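Local coordinates for protein, Family 18 Chitinase (Crocus vernus, PDB 3SIM) that probably binds and hydrolyses chitin, as a plant glycoside hydrolase of family 18 built on a TIM barrel, at residues Ser34-Tyr39 with Val80-Ala85. Numbering follows the deposited sequence.
Sequences SFAVDY and VSLGGA
The F35 ring has the CB of its own neighbour S34 over the centre of one face and G84 CA over the other, offset toward the rim, a CH-pi contact 3.7 Å from the F35 ring centroid and 14° off the normal. At the edge, near the ring plane, S81 OG comes within 3.5 Å of F35 CE1; OG, anti to the backbone N (chi1 -176°), is swung to this edge, where it also bonds D123 OD2. G83 O lies oblique to the ring and 3.4 Å from V37 CG2. A cis peptide bond precedes F35 and turns the chain so that S34 CB and the ring lie together. Beyond it the strands pair in parallel: A36 N donates to S81 O at 3.1 Å, and A36 O accepts from G83 N, also at 3.1 Å. On the A36 and L82 face, A36 CB packs on V80 CG2 at 3.8 Å. With phi positive at G83 and G84, a CB on either would press against the preceding carbonyl O, and at G84 it would also clash with F35 CE2. Replacing F35 with an alanine would probably leave G84 CA without its aromatic platform and open a gap beside S81. F35 follows a non-proline cis peptide near the C-terminal end of a barrel strand, as in other family 18 chitinases; F35 and S81 also touch D125 of the DxxDxDxE strand 121-125, so the contact probably shapes the wall of the catalytic site.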
ATOM      1  N   SER A  34       1.046  -8.080  -0.171  1.00  7.26           N
ATOM      2  CA  SER A  34       1.408  -7.824   1.197  1.00  9.23           C
ATOM      3  C   SER A  34       1.817  -9.049   2.006  1.00  8.35           C
ATOM      4  O   SER A  34       1.022  -9.896   2.223  1.00  7.70           O
ATOM      5  CB  SER A  34       0.251  -7.125   1.929  1.00  9.40           C
ATOM      6  OG  SER A  34      -0.672  -6.511   1.110  1.00 11.30           O
ATOM      7  N   PHE A  35       3.037  -9.132   2.483  1.00  8.49           N
ATOM      8  CA  PHE A  35       4.102  -8.173   2.427  1.00  8.34           C
ATOM      9  C   PHE A  35       5.491  -8.828   2.119  1.00  9.64           C
ATOM     10  O   PHE A  35       5.681  -9.986   2.271  1.00  9.07           O
ATOM     11  CB  PHE A  35       4.225  -7.444   3.768  1.00  8.14           C
ATOM     12  CG  PHE A  35       3.030  -6.636   4.169  1.00  8.02           C
ATOM     13  CD1 PHE A  35       2.932  -5.332   3.835  1.00  4.72           C
ATOM     14  CD2 PHE A  35       2.022  -7.193   4.906  1.00  9.53           C
ATOM     15  CE1 PHE A  35       1.873  -4.605   4.208  1.00  8.44           C
ATOM     16  CE2 PHE A  35       0.938  -6.453   5.283  1.00 10.77           C
ATOM     17  CZ  PHE A  35       0.863  -5.160   4.933  1.00 10.00           C
ATOM     18  N   ALA A  36       6.422  -8.012   1.690  1.00  9.92           N
ATOM     19  CA  ALA A  36       7.822  -8.306   1.754  1.00  9.51           C
ATOM     20  C   ALA A  36       8.383  -7.579   2.968  1.00 10.54           C
ATOM     21  O   ALA A  36       8.142  -6.431   3.132  1.00 10.56           O
ATOM     22  CB  ALA A  36       8.522  -7.892   0.525  1.00  8.67           C
ATOM     23  N   VAL A  37       9.086  -8.318   3.811  1.00  9.57           N
ATOM     24  CA  VAL A  37       9.632  -7.874   5.076  1.00 10.63           C
ATOM     25  C   VAL A  37      11.115  -8.240   5.253  1.00 10.15           C
ATOM     26  O   VAL A  37      11.493  -9.337   4.996  1.00 11.54           O
ATOM     27  CB  VAL A  37       8.833  -8.433   6.301  1.00 10.27           C
ATOM     28  CG1 VAL A  37       9.148  -7.692   7.525  1.00 11.38           C
ATOM     29  CG2 VAL A  37       7.376  -8.422   6.107  1.00 11.16           C
ATOM     30  N   ASP A  38      11.906  -7.316   5.748  1.00 10.58           N
ATOM     31  CA  ASP A  38      13.297  -7.570   6.079  1.00  9.99           C
ATOM     32  C   ASP A  38      13.496  -8.157   7.492  1.00 11.16           C
ATOM     33  O   ASP A  38      14.156  -7.587   8.315  1.00 11.01           O
ATOM     34  CB  ASP A  38      14.206  -6.372   5.806  1.00  9.86           C
ATOM     35  CG  ASP A  38      13.831  -5.102   6.594  1.00 12.73           C
ATOM     36  OD1 ASP A  38      12.684  -4.883   6.917  1.00 11.71           O
ATOM     37  OD2 ASP A  38      14.741  -4.394   6.906  1.00  8.99           O
ATOM     38  N   TYR A  39      12.876  -9.307   7.693  1.00  9.89           N
ATOM     39  CA  TYR A  39      12.921 -10.103   8.888  1.00 10.48           C
ATOM     40  C   TYR A  39      13.075 -11.556   8.481  1.00 10.87           C
ATOM     41  O   TYR A  39      12.696 -11.928   7.412  1.00  8.59           O
ATOM     42  CB  TYR A  39      11.662  -9.914   9.741  1.00 10.69           C
ATOM     43  CG  TYR A  39      11.671  -8.794  10.790  1.00 13.74           C
ATOM     44  CD1 TYR A  39      11.506  -9.070  12.142  1.00 11.95           C
ATOM     45  CD2 TYR A  39      11.832  -7.463  10.426  1.00 15.17           C
ATOM     46  CE1 TYR A  39      11.516  -8.062  13.064  1.00 15.75           C
ATOM     47  CE2 TYR A  39      11.842  -6.467  11.347  1.00 15.31           C
ATOM     48  CZ  TYR A  39      11.683  -6.762  12.670  1.00 16.15           C
ATOM     49  OH  TYR A  39      11.670  -5.775  13.565  1.00 20.34           O
ATOM     50  N   VAL A  80       4.513  -4.463  -4.808  1.00  9.45           N
ATOM     51  CA  VAL A  80       4.722  -5.071  -3.508  1.00  9.26           C
ATOM     52  C   VAL A  80       4.843  -4.026  -2.371  1.00 10.36           C
ATOM     53  O   VAL A  80       5.497  -3.025  -2.518  1.00 10.07           O
ATOM     54  CB  VAL A  80       5.917  -6.058  -3.515  1.00  9.52           C
ATOM     55  CG1 VAL A  80       7.138  -5.396  -3.898  1.00 10.98           C
ATOM     56  CG2 VAL A  80       6.117  -6.726  -2.154  1.00  8.86           C
ATOM     57  N   SER A  81       4.192  -4.301  -1.250  1.00  9.55           N
ATOM     58  CA  SER A  81       4.269  -3.492  -0.058  1.00  7.45           C
ATOM     59  C   SER A  81       5.322  -3.992   0.961  1.00  7.39           C
ATOM     60  O   SER A  81       5.324  -5.128   1.350  1.00  7.50           O
ATOM     61  CB  SER A  81       2.889  -3.302   0.595  1.00  7.29           C
ATOM     62  OG  SER A  81       2.872  -2.464   1.692  1.00  5.06           O
ATOM     63  N   LEU A  82       6.155  -3.093   1.397  1.00  7.13           N
ATOM     64  CA  LEU A  82       7.191  -3.307   2.381  1.00  8.84           C
ATOM     65  C   LEU A  82       6.716  -3.052   3.837  1.00  9.55           C
ATOM     66  O   LEU A  82       6.116  -2.073   4.144  1.00 10.44           O
ATOM     67  CB  LEU A  82       8.404  -2.448   2.068  1.00  7.38           C
ATOM     68  CG  LEU A  82       8.934  -2.324   0.637  1.00 10.34           C
ATOM     69  CD1 LEU A  82      10.148  -1.498   0.578  1.00 10.14           C
ATOM     70  CD2 LEU A  82       9.196  -3.671   0.065  1.00  8.97           C
ATOM     71  N   GLY A  83       7.083  -3.956   4.705  1.00 10.87           N
ATOM     72  CA  GLY A  83       6.820  -3.868   6.113  1.00  9.21           C
ATOM     73  C   GLY A  83       5.554  -4.484   6.608  1.00 10.55           C
ATOM     74  O   GLY A  83       5.475  -5.655   6.798  1.00 10.68           O
ATOM     75  N   GLY A  84       4.555  -3.686   6.814  1.00 11.07           N
ATOM     76  CA  GLY A  84       3.349  -4.131   7.478  1.00 11.50           C
ATOM     77  C   GLY A  84       3.462  -4.090   8.997  1.00 13.71           C
ATOM     78  O   GLY A  84       4.506  -3.867   9.462  1.00 14.96           O
ATOM     79  N   ALA A  85       2.378  -4.314   9.730  1.00 14.81           N
ATOM     80  CA  ALA A  85       2.366  -4.288  11.177  1.00 16.12           C
ATOM     81  C   ALA A  85       3.143  -5.349  11.936  1.00 16.17           C
ATOM     82  O   ALA A  85       3.808  -5.019  12.838  1.00 14.98           O
ATOM     83  CB  ALA A  85       0.971  -4.223  11.727  1.00 16.64           C
TER